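Local coordinates for Glyoxalase/bleomycin resistance protein/dioxygenase (Sphaerobacter thermophilus, PDB 4HC5), which belongs to the vicinal oxygen chelate (glyoxalase) superfamily and may act as a dioxygenase, though its substrate is not established, at residues A[88-96]-A[107-118]. Numbering follows the deposited sequence.
Sequences RDIDEAYKT and PPEMMPWGQRAT
Tyr94 and the Pro107-Pro108 pair illustrate how a helix can be seated on an edge strand by proline rings. From CB outward, the tyrosine meets first one proline and then the other. Its CB lies 3.9 Å from CG of Pro108, and the next atom, CG, comes to 3.6 Å from Pro108 CD. That methylene stands over the ring face near its CG end, offset toward the rim, in a CH-pi contact. Further out, CE1 and CZ pass to Pro107, whose CA covers the same face 3.8 Å above the ring plane. The hydroxyl OH ends beside Pro107 CG, at 3.6 Å. With CG anti to the backbone N (chi1 173°), the side chain crosses Pro108 at a slant and then runs alongside Pro107; Phe104 meets the ring edge-to-face. Helix 90-99 here packs against one face of the second of two four-stranded sheets, which, each with its helix, form the paired beta-alpha-beta-beta-beta modules of the vicinal oxygen chelate fold; strands 103-110 and 116-121 make the hairpin that receives it. One turn earlier, Ile90 lies across both strands of the hairpin: CG1 touches Pro108, CD1 lies 3.8 Å from Ala117 CA, and CG2 rests over the guanidinium face of Arg116. At the guanidinium edge Arg116 NH2 donates to Asp91 OD1 on its syn side (2.7 Å, 162°) in a salt bridge, although the two planes are 66° apart. A water held by Asp89 OD1 and Asp91 N also receives a weak bond from Arg116 NH1, while Asp89 caps the helix by accepting from Glu92 N.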
loop_
_atom_site.group_PDB
_atom_site.type_symbol
_atom_site.label_atom_id
_atom_site.label_comp_id
_atom_site.label_asym_id
_atom_site.label_seq_id
_atom_site.Cartn_x
_atom_site.Cartn_y
_atom_site.Cartn_z
ATOM N N ARG A 88 -0.891 5.582 -17.698
ATOM C CA ARG A 88 -1.365 6.643 -18.595
ATOM C C ARG A 88 -1.921 6.181 -19.941
ATOM O O ARG A 88 -2.582 6.938 -20.653
ATOM C CB ARG A 88 -0.294 7.721 -18.763
ATOM C CG ARG A 88 0.046 8.324 -17.391
ATOM C CD ARG A 88 0.557 9.770 -17.406
ATOM N NE ARG A 88 0.842 10.151 -16.002
ATOM C CZ ARG A 88 1.987 9.945 -15.343
ATOM N NH1 ARG A 88 2.106 10.320 -14.057
ATOM N NH2 ARG A 88 3.023 9.372 -15.953
ATOM N N ASP A 89 -1.649 4.935 -20.327
ATOM C CA ASP A 89 -2.154 4.330 -21.590
ATOM C C ASP A 89 -2.459 2.843 -21.347
ATOM O O ASP A 89 -1.608 2.025 -21.411
ATOM C CB ASP A 89 -1.191 4.557 -22.733
ATOM C CG ASP A 89 -1.735 4.090 -24.056
ATOM O OD1 ASP A 89 -2.680 3.344 -24.078
ATOM O OD2 ASP A 89 -1.160 4.491 -25.055
ATOM N N ILE A 90 -3.700 2.566 -21.016
ATOM C CA ILE A 90 -4.099 1.223 -20.647
ATOM C C ILE A 90 -4.169 0.263 -21.839
ATOM O O ILE A 90 -3.944 -0.881 -21.677
ATOM C CB ILE A 90 -5.366 1.186 -19.764
ATOM C CG1 ILE A 90 -5.401 -0.129 -19.002
ATOM C CG2 ILE A 90 -6.613 1.404 -20.592
ATOM C CD1 ILE A 90 -6.424 -0.211 -17.916
ATOM N N ASP A 91 -4.423 0.780 -23.026
ATOM C CA ASP A 91 -4.429 -0.066 -24.208
ATOM C C ASP A 91 -2.998 -0.556 -24.473
ATOM O O ASP A 91 -2.776 -1.682 -24.749
ATOM C CB ASP A 91 -4.942 0.697 -25.398
ATOM C CG ASP A 91 -6.405 0.888 -25.359
ATOM O OD1 ASP A 91 -7.099 0.138 -24.706
ATOM O OD2 ASP A 91 -6.832 1.811 -26.024
ATOM N N GLU A 92 -2.033 0.324 -24.362
ATOM C CA GLU A 92 -0.636 -0.060 -24.550
ATOM C C GLU A 92 -0.166 -0.998 -23.459
ATOM O O GLU A 92 0.545 -1.966 -23.719
ATOM C CB GLU A 92 0.256 1.166 -24.619
ATOM C CG GLU A 92 1.674 0.817 -24.985
ATOM C CD GLU A 92 1.782 0.261 -26.428
ATOM O OE1 GLU A 92 2.717 -0.506 -26.666
ATOM O OE2 GLU A 92 0.931 0.562 -27.329
ATOM N N ALA A 93 -0.545 -0.692 -22.211
ATOM C CA ALA A 93 -0.141 -1.551 -21.075
ATOM C C ALA A 93 -0.697 -2.973 -21.283
ATOM O O ALA A 93 0.004 -3.986 -21.124
ATOM C CB ALA A 93 -0.553 -0.991 -19.713
ATOM N N TYR A 94 -1.961 -3.028 -21.609
ATOM C CA TYR A 94 -2.586 -4.324 -21.841
ATOM C C TYR A 94 -1.895 -5.106 -22.983
ATOM O O TYR A 94 -1.603 -6.300 -22.845
ATOM C CB TYR A 94 -4.075 -4.183 -22.129
ATOM C CG TYR A 94 -4.794 -5.433 -22.538
ATOM C CD1 TYR A 94 -5.163 -6.393 -21.631
ATOM C CD2 TYR A 94 -5.071 -5.680 -23.851
ATOM C CE1 TYR A 94 -5.791 -7.566 -22.011
ATOM C CE2 TYR A 94 -5.683 -6.864 -24.259
ATOM C CZ TYR A 94 -6.043 -7.806 -23.343
ATOM O OH TYR A 94 -6.703 -8.977 -23.754
ATOM N N LYS A 95 -1.644 -4.448 -24.111
ATOM C CA LYS A 95 -1.042 -5.066 -25.271
ATOM C C LYS A 95 0.360 -5.572 -24.886
ATOM O O LYS A 95 0.693 -6.755 -25.116
ATOM C CB LYS A 95 -0.965 -4.089 -26.419
ATOM C CG LYS A 95 -0.454 -4.748 -27.699
ATOM C CD LYS A 95 -0.706 -3.774 -28.818
ATOM C CE LYS A 95 0.541 -3.297 -29.491
ATOM N NZ LYS A 95 0.846 -4.254 -30.567
ATOM N N THR A 96 1.212 -4.657 -24.378
ATOM C CA THR A 96 2.607 -5.037 -24.168
ATOM C C THR A 96 2.741 -6.020 -23.002
ATOM O O THR A 96 3.449 -6.992 -23.070
ATOM C CB THR A 96 3.434 -3.812 -23.933
ATOM O OG1 THR A 96 3.295 -2.987 -25.125
ATOM C CG2 THR A 96 4.885 -4.118 -23.572
ATOM N N PRO A 107 -9.957 -7.658 -21.306
ATOM C CA PRO A 107 -9.383 -6.394 -21.761
ATOM C C PRO A 107 -9.898 -5.208 -20.942
ATOM O O PRO A 107 -10.903 -5.317 -20.273
ATOM C CB PRO A 107 -9.857 -6.320 -23.223
ATOM C CG PRO A 107 -10.101 -7.777 -23.585
ATOM C CD PRO A 107 -10.729 -8.320 -22.377
ATOM N N PRO A 108 -9.219 -4.086 -21.056
ATOM C CA PRO A 108 -9.735 -2.835 -20.451
ATOM C C PRO A 108 -11.190 -2.596 -20.849
ATOM O O PRO A 108 -11.597 -2.792 -21.995
ATOM C CB PRO A 108 -8.819 -1.774 -21.011
ATOM C CG PRO A 108 -7.501 -2.519 -21.282
ATOM C CD PRO A 108 -7.993 -3.834 -21.817
ATOM N N GLU A 109 -11.919 -2.153 -19.830
ATOM C CA GLU A 109 -13.307 -1.870 -19.906
ATOM C C GLU A 109 -13.690 -0.615 -19.150
ATOM O O GLU A 109 -13.027 -0.224 -18.165
ATOM C CB GLU A 109 -14.023 -3.035 -19.261
ATOM C CG GLU A 109 -15.483 -3.162 -19.484
ATOM C CD GLU A 109 -16.001 -4.491 -18.921
ATOM O OE1 GLU A 109 -15.469 -5.523 -19.373
ATOM O OE2 GLU A 109 -16.803 -4.461 -17.996
HETATM N N MSE A 110 -14.683 0.092 -19.634
HETATM C CA MSE A 110 -15.137 1.295 -18.942
HETATM C C MSE A 110 -15.843 0.984 -17.641
HETATM O O MSE A 110 -16.791 0.249 -17.583
HETATM C CB MSE A 110 -16.041 2.135 -19.834
HETATM C CG MSE A 110 -16.529 3.442 -19.195
HETATM SE SE MSE A 110 -15.118 4.672 -19.030
HETATM C CE MSE A 110 -14.902 5.101 -20.886
HETATM N N MSE A 111 -15.331 1.588 -16.583
HETATM C CA MSE A 111 -15.967 1.524 -15.318
HETATM C C MSE A 111 -17.051 2.606 -15.192
HETATM O O MSE A 111 -16.943 3.662 -15.834
HETATM C CB MSE A 111 -14.958 1.730 -14.190
HETATM C CG MSE A 111 -13.855 0.722 -14.195
HETATM SE SE MSE A 111 -14.318 -1.057 -13.683
HETATM C CE MSE A 111 -14.113 -1.890 -15.326
ATOM N N PRO A 112 -18.021 2.377 -14.324
ATOM C CA PRO A 112 -19.190 3.309 -14.272
ATOM C C PRO A 112 -18.917 4.605 -13.543
ATOM O O PRO A 112 -19.745 5.509 -13.540
ATOM C CB PRO A 112 -20.293 2.494 -13.631
ATOM C CG PRO A 112 -19.535 1.509 -12.763
ATOM C CD PRO A 112 -18.281 1.160 -13.530
ATOM N N TRP A 113 -17.692 4.753 -13.094
ATOM C CA TRP A 113 -17.091 6.105 -12.723
ATOM C C TRP A 113 -16.191 6.793 -13.760
ATOM O O TRP A 113 -15.531 7.807 -13.480
ATOM C CB TRP A 113 -16.402 6.116 -11.387
ATOM C CG TRP A 113 -15.156 5.325 -11.404
ATOM C CD1 TRP A 113 -13.879 5.744 -11.756
ATOM C CD2 TRP A 113 -15.061 3.954 -11.061
ATOM N NE1 TRP A 113 -12.971 4.705 -11.625
ATOM C CE2 TRP A 113 -13.643 3.589 -11.217
ATOM C CE3 TRP A 113 -15.974 2.990 -10.651
ATOM C CZ2 TRP A 113 -13.171 2.310 -10.945
ATOM C CZ3 TRP A 113 -15.490 1.719 -10.385
ATOM C CH2 TRP A 113 -14.145 1.366 -10.556
ATOM N N GLY A 114 -16.192 6.295 -14.983
ATOM C CA GLY A 114 -15.665 7.075 -16.137
ATOM C C GLY A 114 -14.216 6.893 -16.505
ATOM O O GLY A 114 -13.689 7.633 -17.299
ATOM N N GLN A 115 -13.604 5.796 -15.992
ATOM C CA GLN A 115 -12.220 5.429 -16.280
ATOM C C GLN A 115 -12.200 4.000 -16.729
ATOM O O GLN A 115 -12.973 3.174 -16.199
ATOM C CB GLN A 115 -11.342 5.570 -15.059
ATOM C CG GLN A 115 -11.064 6.979 -14.649
ATOM C CD GLN A 115 -10.177 6.982 -13.394
ATOM O OE1 GLN A 115 -10.602 6.468 -12.318
ATOM N NE2 GLN A 115 -8.906 7.511 -13.517
ATOM N N ARG A 116 -11.273 3.691 -17.614
ATOM C CA ARG A 116 -11.076 2.360 -18.097
ATOM C C ARG A 116 -10.113 1.624 -17.173
ATOM O O ARG A 116 -9.227 2.203 -16.650
ATOM C CB ARG A 116 -10.607 2.383 -19.528
ATOM C CG ARG A 116 -11.688 2.884 -20.460
ATOM C CD ARG A 116 -11.089 3.240 -21.795
ATOM N NE ARG A 116 -10.854 2.054 -22.545
ATOM C CZ ARG A 116 -9.735 1.802 -23.189
ATOM N NH1 ARG A 116 -8.755 2.666 -23.170
ATOM N NH2 ARG A 116 -9.635 0.695 -23.836
ATOM N N ALA A 117 -10.406 0.355 -16.973
ATOM C CA ALA A 117 -9.675 -0.467 -15.989
ATOM C C ALA A 117 -9.743 -1.922 -16.373
ATOM O O ALA A 117 -10.657 -2.385 -17.098
ATOM C CB ALA A 117 -10.198 -0.232 -14.590
ATOM N N THR A 118 -8.838 -2.674 -15.743
ATOM C CA THR A 118 -8.880 -4.129 -15.744
ATOM C C THR A 118 -8.091 -4.661 -14.565
ATOM O O THR A 118 -7.592 -3.887 -13.765
ATOM C CB THR A 118 -8.455 -4.738 -17.107
ATOM O OG1 THR A 118 -8.730 -6.166 -17.061
ATOM C CG2 THR A 118 -7.035 -4.410 -17.510
HETATM O O HOH W 1 -5.503 3.422 -23.690
#